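Long-range contact in TarM (Staphylococcus aureus subsp. aureus 21178, PDB 4X7R), which is a glycosyltransferase of the GT-B fold, with two parallel-sheet domains and a long antiparallel sheet attached: residues Met1-Val13 against Ile34-Tyr47. The protein carries 1 engineered substitution. Residues are numbered along the deposited sequence; the frame is centred on the assembly and turned at random.
With SUS (2-deoxy-3,6-di-O-sulfo-2-(sulfoamino)-alpha-D-glucopyranose), chain C; BDP (beta-D-glucopyranuronic acid), chain B.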
ATOM      1  N   MET A   1      20.909 -13.891 -14.745  1.00 73.80           N
ATOM      2  CA  MET A   1      20.712 -15.182 -14.089  1.00 73.09           C
ATOM      3  C   MET A   1      19.580 -15.070 -13.035  1.00 64.24           C
ATOM      4  O   MET A   1      18.435 -15.387 -13.363  1.00 60.17           O
ATOM      5  CB  MET A   1      22.034 -15.662 -13.474  1.00 78.31           C
ATOM      6  CG  MET A   1      22.146 -17.161 -13.379  1.00 85.54           C
ATOM      7  SD  MET A   1      23.632 -17.736 -12.513  1.00 93.60           S
ATOM      8  CE  MET A   1      23.218 -17.281 -10.767  1.00 88.10           C
ATOM      9  N   LYS A   2      19.881 -14.585 -11.802  1.00 53.87           N
ATOM     10  CA  LYS A   2      18.855 -14.387 -10.770  1.00 49.70           C
ATOM     11  C   LYS A   2      17.850 -13.335 -11.198  1.00 51.31           C
ATOM     12  O   LYS A   2      18.227 -12.317 -11.779  1.00 49.44           O
ATOM     13  CB  LYS A   2      19.457 -13.966  -9.431  1.00 49.56           C
ATOM     14  CG  LYS A   2      20.149 -15.094  -8.683  1.00 41.98           C
ATOM     15  CD  LYS A   2      20.681 -14.564  -7.378  1.00 44.37           C
ATOM     16  CE  LYS A   2      21.453 -15.608  -6.618  1.00 57.21           C
ATOM     17  NZ  LYS A   2      22.798 -15.842  -7.191  1.00 67.28           N
ATOM     18  N   LYS A   3      16.564 -13.604 -10.933  1.00 46.54           N
ATOM     19  CA  LYS A   3      15.461 -12.682 -11.163  1.00 45.75           C
ATOM     20  C   LYS A   3      14.495 -12.809 -10.003  1.00 46.27           C
ATOM     21  O   LYS A   3      14.196 -13.916  -9.551  1.00 44.30           O
ATOM     22  CB  LYS A   3      14.751 -12.887 -12.522  1.00 49.12           C
ATOM     23  CG  LYS A   3      13.745 -11.755 -12.790  1.00 65.28           C
ATOM     24  CD  LYS A   3      13.187 -11.704 -14.205  1.00 77.58           C
ATOM     25  CE  LYS A   3      12.127 -10.622 -14.273  1.00 81.79           C
ATOM     26  NZ  LYS A   3      11.424 -10.578 -15.583  1.00 82.96           N
ATOM     27  N   ILE A   4      14.030 -11.658  -9.519  1.00 40.82           N
ATOM     28  CA  ILE A   4      13.157 -11.536  -8.360  1.00 38.09           C
ATOM     29  C   ILE A   4      11.767 -10.992  -8.722  1.00 39.78           C
ATOM     30  O   ILE A   4      11.644 -10.049  -9.512  1.00 38.31           O
ATOM     31  CB  ILE A   4      13.900 -10.713  -7.269  1.00 39.50           C
ATOM     32  CG1 ILE A   4      15.208 -11.428  -6.836  1.00 39.09           C
ATOM     33  CG2 ILE A   4      13.013 -10.439  -6.069  1.00 38.41           C
ATOM     34  CD1 ILE A   4      16.121 -10.584  -5.934  1.00 41.31           C
ATOM     35  N   PHE A   5      10.730 -11.594  -8.109  1.00 36.50           N
ATOM     36  CA  PHE A   5       9.318 -11.231  -8.267  1.00 35.56           C
ATOM     37  C   PHE A   5       8.769 -11.005  -6.884  1.00 37.06           C
ATOM     38  O   PHE A   5       8.775 -11.902  -6.046  1.00 36.87           O
ATOM     39  CB  PHE A   5       8.532 -12.333  -9.013  1.00 37.04           C
ATOM     40  CG  PHE A   5       9.104 -12.656 -10.376  1.00 37.64           C
ATOM     41  CD1 PHE A   5      10.152 -13.561 -10.510  1.00 39.89           C
ATOM     42  CD2 PHE A   5       8.568 -12.081 -11.527  1.00 38.46           C
ATOM     43  CE1 PHE A   5      10.682 -13.861 -11.776  1.00 41.58           C
ATOM     44  CE2 PHE A   5       9.100 -12.372 -12.790  1.00 41.67           C
ATOM     45  CZ  PHE A   5      10.152 -13.263 -12.904  1.00 40.83           C
ATOM     46  N   MET A   6       8.364  -9.775  -6.628  1.00 33.35           N
ATOM     47  CA  MET A   6       7.927  -9.297  -5.326  1.00 31.55           C
ATOM     48  C   MET A   6       6.460  -9.018  -5.356  1.00 37.84           C
ATOM     49  O   MET A   6       6.012  -8.148  -6.081  1.00 38.78           O
ATOM     50  CB  MET A   6       8.760  -8.077  -4.898  1.00 32.87           C
ATOM     51  CG  MET A   6      10.235  -8.323  -5.021  1.00 36.14           C
ATOM     52  SD  MET A   6      11.351  -7.005  -4.472  1.00 39.06           S
ATOM     53  CE  MET A   6      10.606  -5.549  -5.153  1.00 34.85           C
ATOM     54  N   MET A   7       5.716  -9.782  -4.580  1.00 36.66           N
ATOM     55  CA  MET A   7       4.271  -9.819  -4.588  1.00 38.24           C
ATOM     56  C   MET A   7       3.562  -9.026  -3.550  1.00 37.60           C
ATOM     57  O   MET A   7       3.898  -9.061  -2.357  1.00 36.48           O
ATOM     58  CB  MET A   7       3.805 -11.267  -4.576  1.00 42.54           C
ATOM     59  CG  MET A   7       4.250 -12.024  -5.808  1.00 50.80           C
ATOM     60  SD  MET A   7       4.391 -13.776  -5.419  1.00 59.64           S
ATOM     61  CE  MET A   7       2.855 -14.034  -4.646  1.00 55.84           C
ATOM     62  N   VAL A   8       2.586  -8.281  -4.022  1.00 31.25           N
ATOM     63  CA  VAL A   8       1.712  -7.431  -3.205  1.00 30.39           C
ATOM     64  C   VAL A   8       0.326  -7.373  -3.881  1.00 36.24           C
ATOM     65  O   VAL A   8       0.204  -7.649  -5.082  1.00 34.32           O
ATOM     66  CB  VAL A   8       2.369  -6.031  -2.996  1.00 33.49           C
ATOM     67  CG1 VAL A   8       2.412  -5.185  -4.284  1.00 33.48           C
ATOM     68  CG2 VAL A   8       1.723  -5.263  -1.861  1.00 32.38           C
ATOM     69  N   HIS A   9      -0.711  -7.024  -3.118  1.00 34.39           N
ATOM     70  CA  HIS A   9      -2.056  -6.894  -3.650  1.00 34.56           C
ATOM     71  C   HIS A   9      -2.105  -5.939  -4.857  1.00 36.67           C
ATOM     72  O   HIS A   9      -2.534  -6.347  -5.938  1.00 37.69           O
ATOM     73  CB  HIS A   9      -2.992  -6.397  -2.536  1.00 35.89           C
ATOM     74  CG  HIS A   9      -4.347  -6.014  -3.023  1.00 39.83           C
ATOM     75  ND1 HIS A   9      -5.089  -6.864  -3.828  1.00 41.04           N
ATOM     76  CD2 HIS A   9      -5.071  -4.899  -2.771  1.00 42.49           C
ATOM     77  CE1 HIS A   9      -6.214  -6.220  -4.081  1.00 41.13           C
ATOM     78  NE2 HIS A   9      -6.258  -5.041  -3.458  1.00 42.22           N
ATOM     79  N   GLU A  10      -1.662  -4.682  -4.667  1.00 30.63           N
ATOM     80  CA  GLU A  10      -1.723  -3.618  -5.676  1.00 31.39           C
ATOM     81  C   GLU A  10      -0.641  -2.591  -5.459  1.00 36.81           C
ATOM     82  O   GLU A  10       0.006  -2.565  -4.399  1.00 35.55           O
ATOM     83  CB  GLU A  10      -3.068  -2.866  -5.544  1.00 33.89           C
ATOM     84  CG  GLU A  10      -3.179  -1.975  -4.301  1.00 41.49           C
ATOM     85  CD  GLU A  10      -4.391  -1.066  -4.228  1.00 56.17           C
ATOM     86  OE1 GLU A  10      -4.680  -0.341  -5.208  1.00 45.75           O
ATOM     87  OE2 GLU A  10      -5.007  -1.022  -3.144  1.00 49.43           O
ATOM     88  N   LEU A  11      -0.485  -1.703  -6.451  1.00 35.68           N
ATOM     89  CA  LEU A  11       0.371  -0.521  -6.413  1.00 35.03           C
ATOM     90  C   LEU A  11      -0.537   0.665  -6.671  1.00 42.07           C
ATOM     91  O   LEU A  11      -1.441   0.583  -7.497  1.00 41.14           O
ATOM     92  CB  LEU A  11       1.486  -0.546  -7.477  1.00 34.73           C
ATOM     93  CG  LEU A  11       2.649  -1.526  -7.285  1.00 37.12           C
ATOM     94  CD1 LEU A  11       3.657  -1.357  -8.394  1.00 37.20           C
ATOM     95  CD2 LEU A  11       3.324  -1.360  -5.902  1.00 33.15           C
ATOM     96  N   ASP A  12      -0.322   1.746  -5.940  1.00 41.53           N
ATOM     97  CA  ASP A  12      -1.048   2.995  -6.082  1.00 42.82           C
ATOM     98  C   ASP A  12      -0.186   4.169  -5.626  1.00 49.11           C
ATOM     99  O   ASP A  12       0.850   3.954  -4.989  1.00 47.31           O
ATOM    100  CB  ASP A  12      -2.431   2.970  -5.381  1.00 44.26           C
ATOM    101  CG  ASP A  12      -3.480   3.738  -6.179  1.00 53.01           C
ATOM    102  OD1 ASP A  12      -3.094   4.519  -7.076  1.00 53.88           O
ATOM    103  OD2 ASP A  12      -4.681   3.542  -5.922  1.00 61.51           O
ATOM    104  N   VAL A  13      -0.617   5.400  -5.948  1.00 48.95           N
ATOM    105  CA  VAL A  13       0.089   6.664  -5.685  1.00 50.80           C
ATOM    106  C   VAL A  13       0.074   7.228  -4.258  1.00 59.06           C
ATOM    107  O   VAL A  13       0.896   8.107  -3.960  1.00 62.89           O
ATOM    108  CB  VAL A  13      -0.250   7.764  -6.723  1.00 55.31           C
ATOM    109  CG1 VAL A  13       0.177   7.346  -8.123  1.00 55.26           C
ATOM    110  CG2 VAL A  13      -1.732   8.131  -6.679  1.00 55.17           C
ATOM    111  N   ILE A  34      20.455  -7.614 -10.272  1.00 45.35           N
ATOM    112  CA  ILE A  34      19.414  -8.615 -10.080  1.00 44.38           C
ATOM    113  C   ILE A  34      18.060  -7.960 -10.410  1.00 45.57           C
ATOM    114  O   ILE A  34      17.538  -7.229  -9.567  1.00 41.77           O
ATOM    115  CB  ILE A  34      19.381  -9.285  -8.654  1.00 46.80           C
ATOM    116  CG1 ILE A  34      20.775  -9.815  -8.220  1.00 47.65           C
ATOM    117  CG2 ILE A  34      18.351 -10.416  -8.625  1.00 44.94           C
ATOM    118  CD1 ILE A  34      20.991  -9.791  -6.705  1.00 51.28           C
ATOM    119  N   PRO A  35      17.481  -8.182 -11.617  1.00 42.93           N
ATOM    120  CA  PRO A  35      16.135  -7.631 -11.888  1.00 41.92           C
ATOM    121  C   PRO A  35      15.188  -8.087 -10.783  1.00 44.22           C
ATOM    122  O   PRO A  35      15.220  -9.259 -10.399  1.00 44.70           O
ATOM    123  CB  PRO A  35      15.752  -8.227 -13.257  1.00 43.42           C
ATOM    124  CG  PRO A  35      17.075  -8.571 -13.892  1.00 49.64           C
ATOM    125  CD  PRO A  35      17.976  -8.991 -12.758  1.00 45.65           C
ATOM    126  N   ALA A  36      14.472  -7.130 -10.182  1.00 38.66           N
ATOM    127  CA  ALA A  36      13.542  -7.361  -9.090  1.00 37.23           C
ATOM    128  C   ALA A  36      12.282  -6.594  -9.395  1.00 41.22           C
ATOM    129  O   ALA A  36      12.217  -5.382  -9.170  1.00 41.04           O
ATOM    130  CB  ALA A  36      14.146  -6.914  -7.766  1.00 37.11           C
ATOM    131  N   ASP A  37      11.276  -7.309  -9.936  1.00 38.27           N
ATOM    132  CA  ASP A  37      10.004  -6.721 -10.357  1.00 37.26           C
ATOM    133  C   ASP A  37       8.856  -6.967  -9.415  1.00 39.26           C
ATOM    134  O   ASP A  37       8.950  -7.815  -8.531  1.00 38.00           O
ATOM    135  CB  ASP A  37       9.693  -7.114 -11.804  1.00 39.37           C
ATOM    136  CG  ASP A  37      10.821  -6.705 -12.759  1.00 44.99           C
ATOM    137  OD1 ASP A  37      11.184  -5.501 -12.774  1.00 43.75           O
ATOM    138  OD2 ASP A  37      11.348  -7.583 -13.466  1.00 45.24           O
ATOM    139  N   ILE A  38       7.780  -6.176  -9.561  1.00 34.40           N
ATOM    140  CA  ILE A  38       6.616  -6.253  -8.682  1.00 31.54           C
ATOM    141  C   ILE A  38       5.474  -6.976  -9.377  1.00 36.34           C
ATOM    142  O   ILE A  38       5.200  -6.698 -10.540  1.00 35.85           O
ATOM    143  CB  ILE A  38       6.244  -4.838  -8.171  1.00 33.72           C
ATOM    144  CG1 ILE A  38       7.489  -4.204  -7.386  1.00 33.85           C
ATOM    145  CG2 ILE A  38       4.962  -4.880  -7.301  1.00 30.73           C
ATOM    146  CD1 ILE A  38       7.343  -2.767  -6.859  1.00 38.67           C
ATOM    147  N   VAL A  39       4.845  -7.934  -8.679  1.00 34.11           N
ATOM    148  CA  VAL A  39       3.674  -8.682  -9.185  1.00 32.70           C
ATOM    149  C   VAL A  39       2.461  -8.258  -8.346  1.00 35.51           C
ATOM    150  O   VAL A  39       2.508  -8.374  -7.122  1.00 34.33           O
ATOM    151  CB  VAL A  39       3.867 -10.216  -9.140  1.00 34.81           C
ATOM    152  CG1 VAL A  39       2.665 -10.941  -9.766  1.00 34.91           C
ATOM    153  CG2 VAL A  39       5.188 -10.630  -9.800  1.00 34.18           C
ATOM    154  N   THR A  40       1.405  -7.739  -9.001  1.00 32.06           N
ATOM    155  CA  THR A  40       0.149  -7.329  -8.363  1.00 31.14           C
ATOM    156  C   THR A  40      -1.003  -8.215  -8.847  1.00 35.39           C
ATOM    157  O   THR A  40      -0.872  -8.886  -9.874  1.00 34.48           O
ATOM    158  CB  THR A  40      -0.119  -5.834  -8.510  1.00 39.36           C
ATOM    159  OG1 THR A  40      -0.312  -5.514  -9.896  1.00 36.47           O
ATOM    160  CG2 THR A  40       0.979  -4.979  -7.882  1.00 35.50           C
ATOM    161  N   PHE A  41      -2.126  -8.234  -8.087  1.00 31.52           N
ATOM    162  CA  PHE A  41      -3.261  -9.107  -8.367  1.00 31.47           C
ATOM    163  C   PHE A  41      -4.599  -8.386  -8.461  1.00 36.50           C
ATOM    164  O   PHE A  41      -5.586  -9.015  -8.795  1.00 37.44           O
ATOM    165  CB  PHE A  41      -3.309 -10.269  -7.328  1.00 33.32           C
ATOM    166  CG  PHE A  41      -2.004 -11.039  -7.232  1.00 33.78           C
ATOM    167  CD1 PHE A  41      -1.687 -12.023  -8.163  1.00 34.52           C
ATOM    168  CD2 PHE A  41      -1.089 -10.771  -6.208  1.00 34.72           C
ATOM    169  CE1 PHE A  41      -0.468 -12.719  -8.091  1.00 35.97           C
ATOM    170  CE2 PHE A  41       0.128 -11.455  -6.142  1.00 38.02           C
ATOM    171  CZ  PHE A  41       0.438 -12.422  -7.089  1.00 35.75           C
ATOM    172  N   ASP A  42      -4.643  -7.077  -8.225  1.00 33.11           N
ATOM    173  CA  ASP A  42      -5.909  -6.363  -8.310  1.00 33.60           C
ATOM    174  C   ASP A  42      -6.227  -5.965  -9.758  1.00 39.64           C
ATOM    175  O   ASP A  42      -5.367  -6.003 -10.650  1.00 40.03           O
ATOM    176  CB  ASP A  42      -5.850  -5.082  -7.443  1.00 35.07           C
ATOM    177  CG  ASP A  42      -4.864  -4.070  -7.990  1.00 35.62           C
ATOM    178  OD1 ASP A  42      -3.753  -4.480  -8.391  1.00 38.76           O
ATOM    179  OD2 ASP A  42      -5.193  -2.865  -7.997  1.00 43.98           O
ATOM    180  N   TYR A  43      -7.443  -5.471  -9.938  1.00 36.90           N
ATOM    181  CA  TYR A  43      -7.939  -4.994 -11.202  1.00 36.16           C
ATOM    182  C   TYR A  43      -8.058  -3.481 -11.135  1.00 41.10           C
ATOM    183  O   TYR A  43      -8.719  -2.942 -10.247  1.00 40.76           O
ATOM    184  CB  TYR A  43      -9.330  -5.619 -11.521  1.00 36.69           C
ATOM    185  CG  TYR A  43      -9.877  -5.058 -12.815  1.00 35.53           C
ATOM    186  CD1 TYR A  43      -9.379  -5.481 -14.044  1.00 36.51           C
ATOM    187  CD2 TYR A  43     -10.805  -4.018 -12.806  1.00 35.22           C
ATOM    188  CE1 TYR A  43      -9.842  -4.930 -15.236  1.00 37.57           C
ATOM    189  CE2 TYR A  43     -11.258  -3.442 -13.988  1.00 36.49           C
ATOM    190  CZ  TYR A  43     -10.787  -3.910 -15.202  1.00 42.89           C
ATOM    191  OH  TYR A  43     -11.203  -3.308 -16.360  1.00 41.75           O
ATOM    192  N   LYS A  44      -7.444  -2.802 -12.082  1.00 39.21           N
ATOM    193  CA  LYS A  44      -7.598  -1.357 -12.263  1.00 40.22           C
ATOM    194  C   LYS A  44      -7.813  -1.163 -13.756  1.00 45.77           C
ATOM    195  O   LYS A  44      -7.195  -1.866 -14.553  1.00 43.49           O
ATOM    196  CB  LYS A  44      -6.348  -0.567 -11.819  1.00 42.27           C
ATOM    197  CG  LYS A  44      -6.226  -0.395 -10.313  1.00 41.16           C
ATOM    198  CD  LYS A  44      -5.155   0.655  -9.968  1.00 44.32           C
ATOM    199  CE  LYS A  44      -5.038   0.858  -8.466  1.00 46.08           C
ATOM    200  NZ  LYS A  44      -4.282  -0.243  -7.814  1.00 48.98           N
ATOM    201  N   GLY A  45      -8.699  -0.240 -14.106  1.00 44.74           N
ATOM    202  CA  GLY A  45      -8.958   0.126 -15.485  1.00 45.48           C
ATOM    203  C   GLY A  45      -7.862   1.034 -16.035  1.00 53.44           C
ATOM    204  O   GLY A  45      -7.646   1.056 -17.246  1.00 53.90           O
ATOM    205  N   ASN A  46      -7.125   1.774 -15.155  1.00 50.54           N
ATOM    206  CA  ASN A  46      -6.071   2.739 -15.523  1.00 50.91           C
ATOM    207  C   ASN A  46      -4.678   2.458 -14.877  1.00 53.90           C
ATOM    208  O   ASN A  46      -4.028   3.393 -14.395  1.00 54.01           O
ATOM    209  CB  ASN A  46      -6.547   4.154 -15.142  1.00 53.49           C
ATOM    210  CG  ASN A  46      -6.621   4.432 -13.639  1.00 73.03           C
ATOM    211  OD1 ASN A  46      -6.699   3.527 -12.797  1.00 63.11           O
ATOM    212  ND2 ASN A  46      -6.537   5.698 -13.267  1.00 69.75           N
ATOM    213  N   TYR A  47      -4.208   1.203 -14.897  1.00 48.95           N
ATOM    214  CA  TYR A  47      -2.909   0.869 -14.303  1.00 48.43           C
ATOM    215  C   TYR A  47      -1.706   1.580 -14.931  1.00 55.20           C
ATOM    216  O   TYR A  47      -0.783   1.997 -14.213  1.00 54.63           O
ATOM    217  CB  TYR A  47      -2.665  -0.640 -14.232  1.00 47.55           C
ATOM    218  CG  TYR A  47      -2.544  -1.142 -12.816  1.00 46.42           C
ATOM    219  CD1 TYR A  47      -1.718  -0.498 -11.893  1.00 48.21           C
ATOM    220  CD2 TYR A  47      -3.231  -2.278 -12.399  1.00 45.62           C
ATOM    221  CE1 TYR A  47      -1.624  -0.944 -10.576  1.00 44.81           C
ATOM    222  CE2 TYR A  47      -3.118  -2.751 -11.094  1.00 45.17           C
ATOM    223  CZ  TYR A  47      -2.304  -2.085 -10.191  1.00 49.04           C
ATOM    224  OH  TYR A  47      -2.226  -2.512  -8.893  1.00 46.48           O
TER
HETATM  225  N2  SUS C   3      -6.864 -10.394  -2.686  0.82 46.80           N
HETATM  226  C1  SUS C   3      -8.821  -9.171  -1.827  0.82 47.23           C
HETATM  227  S1  SUS C   3      -6.702 -10.210  -4.433  0.82 44.61           S
HETATM  228  C2  SUS C   3      -7.328  -9.123  -2.101  0.82 47.34           C
HETATM  229  S2  SUS C   3      -9.082  -3.845  -0.228  0.82 61.23           S
HETATM  230  C3  SUS C   3      -6.562  -8.791  -0.802  0.82 47.29           C
HETATM  231  O3  SUS C   3      -5.152  -8.637  -1.066  0.82 46.38           O
HETATM  232  S3  SUS C   3      -4.180  -9.651  -0.468  0.82 45.30           S
HETATM  233  C4  SUS C   3      -7.104  -7.538  -0.099  0.82 48.63           C
HETATM  234  O4  SUS C   3      -6.473  -7.513   1.167  0.82 50.71           O
HETATM  235  C5  SUS C   3      -8.665  -7.625   0.046  0.82 49.37           C
HETATM  236  O5  SUS C   3      -9.259  -7.910  -1.255  0.82 46.75           O
HETATM  237  C6  SUS C   3      -9.322  -6.315   0.474  0.82 51.86           C
HETATM  238  O6  SUS C   3      -8.980  -5.337  -0.491  0.82 56.92           O
HETATM  239  O1S SUS C   3      -5.558  -9.243  -4.726  0.82 44.75           O
HETATM  240  O2S SUS C   3      -6.427 -11.599  -4.988  0.82 44.93           O
HETATM  241  O3S SUS C   3      -7.992  -9.651  -5.031  0.82 49.27           O
HETATM  242  O4S SUS C   3      -8.397  -3.114  -1.388  0.82 60.21           O
HETATM  243  O5S SUS C   3     -10.562  -3.464  -0.138  0.82 62.17           O
HETATM  244  O6S SUS C   3      -8.370  -3.492   1.082  0.82 64.03           O
HETATM  245  O7S SUS C   3      -4.394  -9.639   1.033  0.82 46.98           O
HETATM  246  O8S SUS C   3      -2.728  -9.276  -0.770  0.82 47.48           O
HETATM  247  O9S SUS C   3      -4.465 -11.045  -1.014  0.82 47.02           O
HETATM  248  C1  BDP B   4      -6.108  -6.175   1.505  0.82 52.52           C
HETATM  249  C2  BDP B   4      -6.309  -5.982   3.033  0.82 52.25           C
HETATM  250  C3  BDP B   4      -5.817  -4.603   3.474  0.82 54.92           C
HETATM  251  C4  BDP B   4      -4.381  -4.286   2.899  0.82 54.06           C
HETATM  252  C5  BDP B   4      -4.358  -4.572   1.358  0.82 54.47           C
HETATM  253  C6  BDP B   4      -2.977  -4.314   0.719  0.82 56.43           C
HETATM  254  O2  BDP B   4      -7.689  -6.121   3.346  0.82 50.00           O
HETATM  255  O3  BDP B   4      -5.814  -4.547   4.918  0.82 56.44           O
HETATM  256  O4  BDP B   4      -4.139  -2.896   3.094  0.82 55.26           O
HETATM  257  O5  BDP B   4      -4.743  -5.952   1.113  0.82 53.77           O
HETATM  258  O6A BDP B   4      -2.059  -5.127   0.982  0.82 53.67           O
HETATM  259  O6B BDP B   4      -2.892  -3.354  -0.086  0.82 59.01           O
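K44 reaches from the loop after strand 36-40 into the turn after strand 3-7, where its amine ties the two loops together. Its CB and CG lead toward residues 10-12, and CD lies over the centre of the Y47 ring. CE passes 3.7 Å from D12 OD2. At the tip a bend in the last torsion (chi4 77°) turns NZ back toward the other loop. There NZ meets E10 OE1 at 2.6 Å, on the anti lone pair of that oxygen. It also donates to L11 O at 3.0 Å, from above the carbonyl plane. The same NZ forms a salt bridge with D42 OD2 at 2.8 Å. The Y47 hydroxyl completes the network: it gives its proton to the syn lone pair of D42 OD1 and accepts L11 N in a nearly straight bond (170°).

Upstream, the strands pair in parallel as the first beta-alpha-beta unit of a Rossmann-like domain, joined by helix 17-31. Backbone bonds alternate from I4 N to P35 O through V8 N to V39 O. On one face of the sheet I4, A36 and M6 pack under that helix, while I38 meets M6 CE and L11 CD1. On the other, the M7 chain lies alongside V39, CG 3.8 Å from V39 CB, and its bent end carries CE to F41 CZ. D37 has a long salt bridge to K3, whose NZ is hydrogen-bonded to Y67 OH, while D37 OD1 is held by Y30.

Past the strand ends, H9 ND1 donates to O1S of SUS at 2.6 Å, and a sugar carbon lies over one ring face. K44 probably offsets in part the repulsion between the nearby E10 and D42 carboxylates, and this salt-bridge network probably helps hold the loops beside H9, which donates to the N-sulfo group of SUS.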